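Local coordinates for capsular polysaccharide export system protein KpsC (Thermosulfurimonas dismutans, PDB 6MGD) that probably transfers Kdo from CMP-Kdo in a beta-2,7 linkage while building the conserved glycolipid anchor of Gram-negative bacterial capsules, at residues T52-R57 with V66-D71; I96-T101 with S164-K169; P173-N178 with D273-P278. One frame throughout, in Å; residues are numbered along the deposited sequence.

Contact 1. Residues T52-R57 with V66-D71; sequences TLENER and VYRLED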
loop_
_atom_site.group_PDB
_atom_site.type_symbol
_atom_site.label_atom_id
_atom_site.label_comp_id
_atom_site.label_asym_id
_atom_site.label_seq_id
_atom_site.Cartn_x
_atom_site.Cartn_y
_atom_site.Cartn_z
ATOM N N THR A 52 1.626 -6.225 13.831
ATOM C CA THR A 52 1.913 -6.177 15.262
ATOM C C THR A 52 2.070 -7.575 15.845
ATOM O O THR A 52 2.981 -7.824 16.644
ATOM C CB THR A 52 0.811 -5.406 15.990
ATOM O OG1 THR A 52 0.777 -4.056 15.509
ATOM C CG2 THR A 52 1.061 -5.393 17.487
ATOM N N LEU A 53 1.199 -8.505 15.450
ATOM C CA LEU A 53 1.287 -9.862 15.980
ATOM C C LEU A 53 2.538 -10.574 15.477
ATOM O O LEU A 53 3.181 -11.313 16.232
ATOM C CB LEU A 53 0.031 -10.650 15.611
ATOM C CG LEU A 53 -1.287 -10.033 16.084
ATOM C CD1 LEU A 53 -2.482 -10.820 15.563
ATOM C CD2 LEU A 53 -1.314 -9.944 17.601
ATOM N N GLU A 54 2.901 -10.361 14.211
ATOM C CA GLU A 54 4.090 -11.009 13.667
ATOM C C GLU A 54 5.363 -10.457 14.297
ATOM O O GLU A 54 6.327 -11.202 14.512
ATOM C CB GLU A 54 4.135 -10.846 12.146
ATOM C CG GLU A 54 3.115 -11.689 11.389
ATOM C CD GLU A 54 1.706 -11.134 11.480
ATOM O OE1 GLU A 54 1.556 -9.918 11.726
ATOM O OE2 GLU A 54 0.746 -11.914 11.304
ATOM N N ASN A 55 5.390 -9.155 14.596
ATOM C CA ASN A 55 6.559 -8.571 15.246
ATOM C C ASN A 55 6.734 -9.101 16.664
ATOM O O ASN A 55 7.862 -9.175 17.161
ATOM C CB ASN A 55 6.448 -7.048 15.256
ATOM C CG ASN A 55 6.430 -6.458 13.863
ATOM O OD1 ASN A 55 6.968 -7.042 12.923
ATOM N ND2 ASN A 55 5.805 -5.295 13.720
ATOM N N GLU A 56 5.641 -9.467 17.326
ATOM C CA GLU A 56 5.700 -10.068 18.649
ATOM C C GLU A 56 5.712 -11.589 18.601
ATOM O O GLU A 56 5.822 -12.223 19.657
ATOM C CB GLU A 56 4.516 -9.592 19.496
ATOM C CG GLU A 56 4.376 -8.084 19.585
ATOM C CD GLU A 56 3.187 -7.663 20.426
ATOM O OE1 GLU A 56 3.309 -6.677 21.183
ATOM O OE2 GLU A 56 2.130 -8.323 20.335
ATOM N N ARG A 57 5.601 -12.182 17.409
ATOM C CA ARG A 57 5.561 -13.635 17.237
ATOM C C ARG A 57 4.436 -14.265 18.054
ATOM O O ARG A 57 4.539 -15.413 18.497
ATOM C CB ARG A 57 6.909 -14.275 17.586
ATOM C CG ARG A 57 8.039 -13.874 16.651
ATOM C CD ARG A 57 9.400 -14.162 17.262
ATOM N NE ARG A 57 9.535 -13.562 18.587
ATOM C CZ ARG A 57 9.786 -12.274 18.805
ATOM N NH1 ARG A 57 9.926 -11.438 17.784
ATOM N NH2 ARG A 57 9.891 -11.821 20.047
ATOM N N VAL A 66 -8.927 -12.340 13.699
ATOM C CA VAL A 66 -7.994 -11.222 13.632
ATOM C C VAL A 66 -8.259 -10.423 12.363
ATOM O O VAL A 66 -8.303 -10.982 11.260
ATOM C CB VAL A 66 -6.536 -11.710 13.676
ATOM C CG1 VAL A 66 -5.580 -10.552 13.430
ATOM C CG2 VAL A 66 -6.244 -12.378 15.013
ATOM N N TYR A 67 -8.442 -9.116 12.525
ATOM C CA TYR A 67 -8.469 -8.169 11.419
ATOM C C TYR A 67 -7.205 -7.327 11.492
ATOM O O TYR A 67 -6.926 -6.712 12.527
ATOM C CB TYR A 67 -9.711 -7.280 11.479
ATOM C CG TYR A 67 -11.002 -7.990 11.156
ATOM C CD1 TYR A 67 -11.658 -8.754 12.113
ATOM C CD2 TYR A 67 -11.575 -7.884 9.896
ATOM C CE1 TYR A 67 -12.844 -9.401 11.820
ATOM C CE2 TYR A 67 -12.761 -8.526 9.593
ATOM C CZ TYR A 67 -13.391 -9.283 10.559
ATOM O OH TYR A 67 -14.571 -9.923 10.261
ATOM N N ARG A 68 -6.440 -7.306 10.408
ATOM C CA ARG A 68 -5.220 -6.513 10.329
ATOM C C ARG A 68 -5.529 -5.206 9.607
ATOM O O ARG A 68 -5.897 -5.214 8.428
ATOM C CB ARG A 68 -4.110 -7.299 9.630
ATOM C CG ARG A 68 -3.625 -8.482 10.459
ATOM C CD ARG A 68 -2.628 -9.360 9.723
ATOM N NE ARG A 68 -2.007 -10.328 10.624
ATOM C CZ ARG A 68 -2.543 -11.499 10.959
ATOM N NH1 ARG A 68 -1.900 -12.306 11.789
ATOM N NH2 ARG A 68 -3.718 -11.865 10.467
ATOM N N LEU A 69 -5.391 -4.094 10.320
ATOM C CA LEU A 69 -5.753 -2.779 9.817
ATOM C C LEU A 69 -4.535 -2.047 9.266
ATOM O O LEU A 69 -3.390 -2.326 9.628
ATOM C CB LEU A 69 -6.412 -1.939 10.915
ATOM C CG LEU A 69 -7.654 -2.533 11.584
ATOM C CD1 LEU A 69 -8.233 -1.567 12.603
ATOM C CD2 LEU A 69 -8.699 -2.903 10.548
ATOM N N GLU A 70 -4.807 -1.087 8.386
ATOM C CA GLU A 70 -3.784 -0.250 7.777
ATOM C C GLU A 70 -4.486 0.901 7.070
ATOM O O GLU A 70 -5.673 0.812 6.739
ATOM C CB GLU A 70 -2.909 -1.049 6.800
ATOM C CG GLU A 70 -1.647 -0.339 6.329
ATOM C CD GLU A 70 -0.868 0.294 7.466
ATOM O OE1 GLU A 70 -1.049 1.508 7.709
ATOM O OE2 GLU A 70 -0.080 -0.420 8.120
ATOM N N ASP A 71 -3.745 1.986 6.858
ATOM C CA ASP A 71 -4.295 3.135 6.152
ATOM C C ASP A 71 -4.685 2.752 4.730
ATOM O O ASP A 71 -4.133 1.820 4.137
ATOM C CB ASP A 71 -3.286 4.284 6.131
ATOM C CG ASP A 71 -3.041 4.869 7.509
ATOM O OD1 ASP A 71 -3.995 4.919 8.314
ATOM O OD2 ASP A 71 -1.893 5.277 7.788
#
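With CG beside its own backbone N (chi1 -72°) and the chain bent at chi2, Glu-54 of helix 52-56 brings its carboxylate to Arg-68, whose chain runs out extended from CG to NE in the opposite direction. OE2 of Glu-54 takes both bonds of the resulting salt bridge. The syn lone pair of Glu-54 OE2 receives Arg-68 NH1 at 2.7 Å; the bond from Arg-68 NE to Glu-54 OE2, 3.2 Å, is weak. Carboxylate and guanidinium planes stand 47° apart; OE2 lies 32° out of the guanidinium plane, OE1 at its edge, in plane. The helix and the strand belong to one beta-alpha-beta crossover, in which helix 52-56 links the parallel neighbours 44-49 and 64-71 of the mixed sheet; a Schellman motif with Arg-57 at C' ends that helix. Deeper in the contact, Leu-53 and Val-66 meet tip to tip, Leu-53 CD1 lying 3.8 Å from Val-66 CG1. The same CG1 lies above one face of the guanidinium of Arg-68, two residues on, offset toward its rim. Phe-60 and Tyr-7 also pack on Leu-53, and Phe-170 touches Glu-54.

Contact 2. Residues I96-T101 with S164-K169; sequences IYYDAT and SDASIK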
loop_
_atom_site.group_PDB
_atom_site.type_symbol
_atom_site.label_atom_id
_atom_site.label_comp_id
_atom_site.label_asym_id
_atom_site.label_seq_id
_atom_site.Cartn_x
_atom_site.Cartn_y
_atom_site.Cartn_z
ATOM N N ILE A 96 -2.590 -9.141 5.263
ATOM C CA ILE A 96 -2.481 -7.718 4.976
ATOM C C ILE A 96 -1.782 -7.574 3.633
ATOM O O ILE A 96 -1.024 -8.454 3.215
ATOM C CB ILE A 96 -1.747 -6.962 6.113
ATOM C CG1 ILE A 96 -2.024 -5.460 6.023
ATOM C CG2 ILE A 96 -0.258 -7.242 6.082
ATOM C CD1 ILE A 96 -1.760 -4.720 7.310
ATOM N N TYR A 97 -2.044 -6.457 2.950
ATOM C CA TYR A 97 -1.693 -6.356 1.535
ATOM C C TYR A 97 -0.185 -6.405 1.313
ATOM O O TYR A 97 0.277 -6.982 0.322
ATOM C CB TYR A 97 -2.291 -5.080 0.932
ATOM C CG TYR A 97 -1.819 -3.784 1.558
ATOM C CD1 TYR A 97 -2.535 -3.183 2.589
ATOM C CD2 TYR A 97 -0.667 -3.151 1.107
ATOM C CE1 TYR A 97 -2.108 -1.998 3.160
ATOM C CE2 TYR A 97 -0.232 -1.966 1.672
ATOM C CZ TYR A 97 -0.954 -1.394 2.696
ATOM O OH TYR A 97 -0.520 -0.212 3.255
ATOM N N TYR A 98 0.601 -5.815 2.212
ATOM C CA TYR A 98 2.041 -5.749 2.000
ATOM C C TYR A 98 2.770 -7.001 2.469
ATOM O O TYR A 98 3.988 -7.094 2.285
ATOM C CB TYR A 98 2.636 -4.512 2.687
ATOM C CG TYR A 98 2.410 -4.437 4.181
ATOM C CD1 TYR A 98 3.162 -5.212 5.061
ATOM C CD2 TYR A 98 1.465 -3.569 4.715
ATOM C CE1 TYR A 98 2.963 -5.142 6.421
ATOM C CE2 TYR A 98 1.261 -3.490 6.077
ATOM C CZ TYR A 98 2.013 -4.281 6.925
ATOM O OH TYR A 98 1.817 -4.206 8.281
ATOM N N ASP A 99 2.065 -7.957 3.069
ATOM C CA ASP A 99 2.675 -9.201 3.531
ATOM C C ASP A 99 2.567 -10.219 2.403
ATOM O O ASP A 99 1.516 -10.833 2.203
ATOM C CB ASP A 99 1.996 -9.695 4.805
ATOM C CG ASP A 99 2.846 -10.684 5.576
ATOM O OD1 ASP A 99 3.573 -11.478 4.941
ATOM O OD2 ASP A 99 2.789 -10.665 6.824
ATOM N N ALA A 100 3.656 -10.390 1.658
ATOM C CA ALA A 100 3.704 -11.339 0.556
ATOM C C ALA A 100 4.111 -12.737 0.997
ATOM O O ALA A 100 4.201 -13.636 0.154
ATOM C CB ALA A 100 4.667 -10.842 -0.529
ATOM N N THR A 101 4.365 -12.947 2.288
ATOM C CA THR A 101 4.733 -14.276 2.758
ATOM C C THR A 101 3.510 -15.129 3.058
ATOM O O THR A 101 3.587 -16.361 2.996
ATOM C CB THR A 101 5.610 -14.170 4.003
ATOM O OG1 THR A 101 4.819 -13.712 5.108
ATOM C CG2 THR A 101 6.752 -13.192 3.763
ATOM N N SER A 164 12.830 0.793 7.912
ATOM C CA SER A 164 12.182 0.068 8.995
ATOM C C SER A 164 10.711 -0.230 8.716
ATOM O O SER A 164 10.018 -0.725 9.613
ATOM C CB SER A 164 12.306 0.854 10.301
ATOM O OG SER A 164 11.686 2.124 10.190
ATOM N N ASP A 165 10.224 0.058 7.509
ATOM C CA ASP A 165 8.822 -0.170 7.187
ATOM C C ASP A 165 8.528 -1.662 7.078
ATOM O O ASP A 165 9.378 -2.461 6.678
ATOM C CB ASP A 165 8.436 0.535 5.884
ATOM C CG ASP A 165 6.928 0.580 5.670
ATOM O OD1 ASP A 165 6.278 -0.481 5.746
ATOM O OD2 ASP A 165 6.387 1.684 5.434
ATOM N N ALA A 166 7.300 -2.032 7.451
ATOM C CA ALA A 166 6.907 -3.439 7.436
ATOM C C ALA A 166 6.830 -3.998 6.020
ATOM O O ALA A 166 7.081 -5.191 5.814
ATOM C CB ALA A 166 5.567 -3.613 8.153
ATOM N N SER A 167 6.492 -3.163 5.034
ATOM C CA SER A 167 6.384 -3.649 3.662
ATOM C C SER A 167 7.721 -4.122 3.108
ATOM O O SER A 167 7.743 -4.893 2.146
ATOM C CB SER A 167 5.803 -2.563 2.754
ATOM O OG SER A 167 6.612 -1.402 2.755
ATOM N N ILE A 168 8.838 -3.675 3.677
ATOM C CA ILE A 168 10.128 -4.209 3.257
ATOM C C ILE A 168 10.438 -5.502 3.999
ATOM O O ILE A 168 11.009 -6.439 3.427
ATOM C CB ILE A 168 11.226 -3.153 3.465
ATOM C CG1 ILE A 168 10.860 -1.851 2.744
ATOM C CG2 ILE A 168 12.572 -3.678 2.978
ATOM C CD1 ILE A 168 11.897 -0.763 2.894
ATOM N N LYS A 169 10.048 -5.577 5.272
ATOM C CA LYS A 169 10.298 -6.772 6.066
ATOM C C LYS A 169 9.520 -7.966 5.527
ATOM O O LYS A 169 10.088 -9.042 5.314
ATOM C CB LYS A 169 9.947 -6.505 7.529
ATOM C CG LYS A 169 10.203 -7.690 8.446
ATOM C CD LYS A 169 9.952 -7.331 9.900
ATOM C CE LYS A 169 10.094 -8.552 10.803
ATOM N NZ LYS A 169 9.758 -8.238 12.221
#
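Tyr-98 lays its side chain along the first turn of helix 166-169, meeting Ser-167 with its near end and Ala-166 with its far end. CB of Tyr-98 lies 3.7 Å from CB of Ser-167, and CE1 of Tyr-98 comes to 3.5 Å from CB of Ala-166. Tyr-98 CD1, between them, lies 3.8 Å from Ser-167 CA. The two helix residues approach the ring obliquely. Ile-96 CG2 covers the centre of one ring face, and Tyr-97 CE2 stands at its edge, in plane. Tyr-98 CG sits between backbone N and carbonyl carbon (chi1 59°), which sends the ring along the helix and its hydroxyl on to a hydrogen bond with Ser-51 OG. A type I turn from Ile-96 to Asp-99 presents Tyr-98, and Asp-99 OD1 then accepts from Thr-101 N in an Asx turn. Asp-165 is the N-cap of the facing helix; its OD1 receives Ser-167 N at 2.8 Å in a nearly straight bond (170°). Ser-167 OG is also hydrogen-bonded to Thr-243 OG1. The contact joins a loop that follows strand 88-92 of the mixed sheet to a helix that follows strand 155-159 of the parallel sheet, a bridge between the two Rossmann-like halves of a GT-B glycosyltransferase, whose active site typically lies in the cleft between them.

Contact 3. Residues P173-N178 with D273-P278; sequences PYIKTN and DIYPHP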
loop_
_atom_site.group_PDB
_atom_site.type_symbol
_atom_site.label_atom_id
_atom_site.label_comp_id
_atom_site.label_asym_id
_atom_site.label_seq_id
_atom_site.Cartn_x
_atom_site.Cartn_y
_atom_site.Cartn_z
ATOM N N PRO A 173 11.738 -9.978 -0.604
ATOM C CA PRO A 173 12.372 -11.261 -0.263
ATOM C C PRO A 173 13.886 -11.204 -0.165
ATOM O O PRO A 173 14.475 -12.110 0.437
ATOM C CB PRO A 173 11.928 -12.182 -1.408
ATOM C CG PRO A 173 11.727 -11.254 -2.563
ATOM C CD PRO A 173 11.199 -9.967 -1.976
ATOM N N TYR A 174 14.537 -10.184 -0.726
ATOM C CA TYR A 174 15.994 -10.189 -0.806
ATOM C C TYR A 174 16.598 -8.826 -0.483
ATOM O O TYR A 174 17.430 -8.713 0.424
ATOM C CB TYR A 174 16.435 -10.648 -2.198
ATOM C CG TYR A 174 17.924 -10.849 -2.349
ATOM C CD1 TYR A 174 18.588 -11.831 -1.627
ATOM C CD2 TYR A 174 18.663 -10.072 -3.232
ATOM C CE1 TYR A 174 19.950 -12.026 -1.767
ATOM C CE2 TYR A 174 20.024 -10.260 -3.381
ATOM C CZ TYR A 174 20.662 -11.239 -2.645
ATOM O OH TYR A 174 22.018 -11.429 -2.792
ATOM N N ILE A 175 16.193 -7.793 -1.219
ATOM C CA ILE A 175 16.736 -6.453 -1.025
ATOM C C ILE A 175 16.051 -5.809 0.172
ATOM O O ILE A 175 14.820 -5.824 0.281
ATOM C CB ILE A 175 16.556 -5.606 -2.295
ATOM C CG1 ILE A 175 17.258 -6.272 -3.482
ATOM C CG2 ILE A 175 17.084 -4.193 -2.082
ATOM C CD1 ILE A 175 17.046 -5.550 -4.796
ATOM N N LYS A 176 16.848 -5.242 1.081
ATOM C CA LYS A 176 16.314 -4.666 2.308
ATOM C C LYS A 176 16.687 -3.210 2.545
ATOM O O LYS A 176 16.164 -2.612 3.491
ATOM C CB LYS A 176 16.765 -5.486 3.528
ATOM C CG LYS A 176 15.743 -6.505 4.004
ATOM C CD LYS A 176 15.551 -7.613 2.987
ATOM C CE LYS A 176 14.530 -8.629 3.462
ATOM N NZ LYS A 176 13.177 -8.029 3.604
ATOM N N THR A 177 17.568 -2.622 1.739
ATOM C CA THR A 177 17.993 -1.246 1.948
ATOM C C THR A 177 17.847 -0.452 0.658
ATOM O O THR A 177 17.722 -1.014 -0.433
ATOM C CB THR A 177 19.447 -1.167 2.440
ATOM O OG1 THR A 177 20.316 -1.756 1.464
ATOM C CG2 THR A 177 19.607 -1.896 3.766
ATOM N N ASN A 178 17.859 0.875 0.797
ATOM C CA ASN A 178 17.843 1.731 -0.384
ATOM C C ASN A 178 19.146 1.610 -1.162
ATOM O O ASN A 178 19.145 1.652 -2.398
ATOM C CB ASN A 178 17.596 3.187 0.014
ATOM C CG ASN A 178 16.307 3.376 0.791
ATOM O OD1 ASN A 178 15.210 3.244 0.245
ATOM N ND2 ASN A 178 16.434 3.708 2.070
ATOM N N ASP A 273 8.830 -7.760 -12.839
ATOM C CA ASP A 273 9.306 -8.079 -11.501
ATOM C C ASP A 273 10.695 -8.698 -11.573
ATOM O O ASP A 273 10.920 -9.651 -12.327
ATOM C CB ASP A 273 8.332 -9.026 -10.802
ATOM C CG ASP A 273 6.916 -8.474 -10.762
ATOM O OD1 ASP A 273 6.762 -7.233 -10.735
ATOM O OD2 ASP A 273 5.959 -9.278 -10.760
ATOM N N ILE A 274 11.625 -8.146 -10.792
ATOM C CA ILE A 274 12.982 -8.683 -10.755
ATOM C C ILE A 274 12.978 -10.089 -10.171
ATOM O O ILE A 274 13.479 -11.038 -10.786
ATOM C CB ILE A 274 13.908 -7.744 -9.962
ATOM C CG1 ILE A 274 13.999 -6.383 -10.654
ATOM C CG2 ILE A 274 15.288 -8.367 -9.804
ATOM C CD1 ILE A 274 14.687 -6.426 -12.004
ATOM N N TYR A 275 12.412 -10.243 -8.981
ATOM C CA TYR A 275 12.282 -11.556 -8.368
ATOM C C TYR A 275 10.847 -12.035 -8.494
ATOM O O TYR A 275 9.924 -11.303 -8.110
ATOM C CB TYR A 275 12.691 -11.503 -6.899
ATOM C CG TYR A 275 14.031 -10.838 -6.674
ATOM C CD1 TYR A 275 15.213 -11.465 -7.050
ATOM C CD2 TYR A 275 14.115 -9.585 -6.083
ATOM C CE1 TYR A 275 16.439 -10.859 -6.848
ATOM C CE2 TYR A 275 15.337 -8.971 -5.877
ATOM C CZ TYR A 275 16.496 -9.612 -6.260
ATOM O OH TYR A 275 17.713 -9.005 -6.056
ATOM N N PRO A 276 10.610 -13.231 -9.029
ATOM C CA PRO A 276 9.231 -13.676 -9.256
ATOM C C PRO A 276 8.491 -13.889 -7.947
ATOM O O PRO A 276 9.071 -14.301 -6.939
ATOM C CB PRO A 276 9.399 -14.999 -10.016
ATOM C CG PRO A 276 10.840 -15.039 -10.453
ATOM C CD PRO A 276 11.596 -14.242 -9.442
ATOM N N HIS A 277 7.193 -13.606 -7.971
ATOM C CA HIS A 277 6.388 -13.834 -6.778
ATOM C C HIS A 277 6.058 -15.318 -6.657
ATOM O O HIS A 277 5.547 -15.914 -7.611
ATOM C CB HIS A 277 5.103 -13.013 -6.807
ATOM C CG HIS A 277 4.434 -12.910 -5.471
ATOM N ND1 HIS A 277 3.735 -13.955 -4.907
ATOM C CD2 HIS A 277 4.378 -11.893 -4.579
ATOM C CE1 HIS A 277 3.267 -13.583 -3.728
ATOM N NE2 HIS A 277 3.645 -12.337 -3.505
ATOM N N PRO A 278 6.328 -15.940 -5.506
ATOM C CA PRO A 278 6.161 -17.399 -5.390
ATOM C C PRO A 278 4.717 -17.869 -5.403
ATOM O O PRO A 278 4.490 -19.086 -5.423
ATOM C CB PRO A 278 6.821 -17.725 -4.041
ATOM C CG PRO A 278 7.620 -16.503 -3.673
ATOM C CD PRO A 278 6.910 -15.348 -4.291
#
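Tyr-275 sets its ring against Pro-173, Tyr-174 and Ile-175, and its hydroxyl end makes the nearest approaches. OH of Tyr-275 stands 3.2 Å from CD2 of Tyr-174 and 3.7 Å from CD1 of Ile-175. CG of Tyr-174 is anti to the backbone N (chi1 -173°), which brings CD2 to the end of the Tyr-275 ring. The two tyrosine rings meet obliquely, planes at 67° and centroids 5.7 Å apart, and Tyr-174 CB rests over the rim of one face of the Tyr-275 ring. At the ring edge, in plane, comes Ile-175 CD1, 4.0 Å from Tyr-275 CE2. Pro-173 CG closes the base, 4.4 Å from Tyr-275 CB. The opposite face of the same ring is covered centrally by Ile-274 CG2 of its own segment, so the aromatic plate is held between Ile-274 and Tyr-174. In the next shell, Ile-175 packs against Leu-181 and Ser-184 of helix 178-188, whose first turn is capped by Thr-177 through Glu-180 N. His-262 NE2 is hydrogen-bonded to Tyr-275 O, and His-262 also touches Pro-173. The contact joins the loop between helices 166-169 and 178-188 to the loop after the outermost strand 272-273 of the parallel sheet, within the Rossmann-like half built on that sheet, as in GT-B glycosyltransferases.

In the fold
Contact 1 lies within the half built on the mixed sheet and contact 3 within the half built on the parallel sheet, while contact 2 joins the two; its centre lies about 9 Å from the centre of the chain, against about 15 and 16 Å for contacts 1 and 3. All three are partly buried: contacts 1 and 2 have one buried touching residue each and no exposed one, whereas contact 3, with two exposed, is the most open. Only contact 1 carries a charged pair; contacts 2 and 3 rely on tyrosine rings. Contacts 1 and 2 touch through a probable hydrogen bond of Asn-55 with Lys-169, contacts 2 and 3 where Ala-100 packs on His-277.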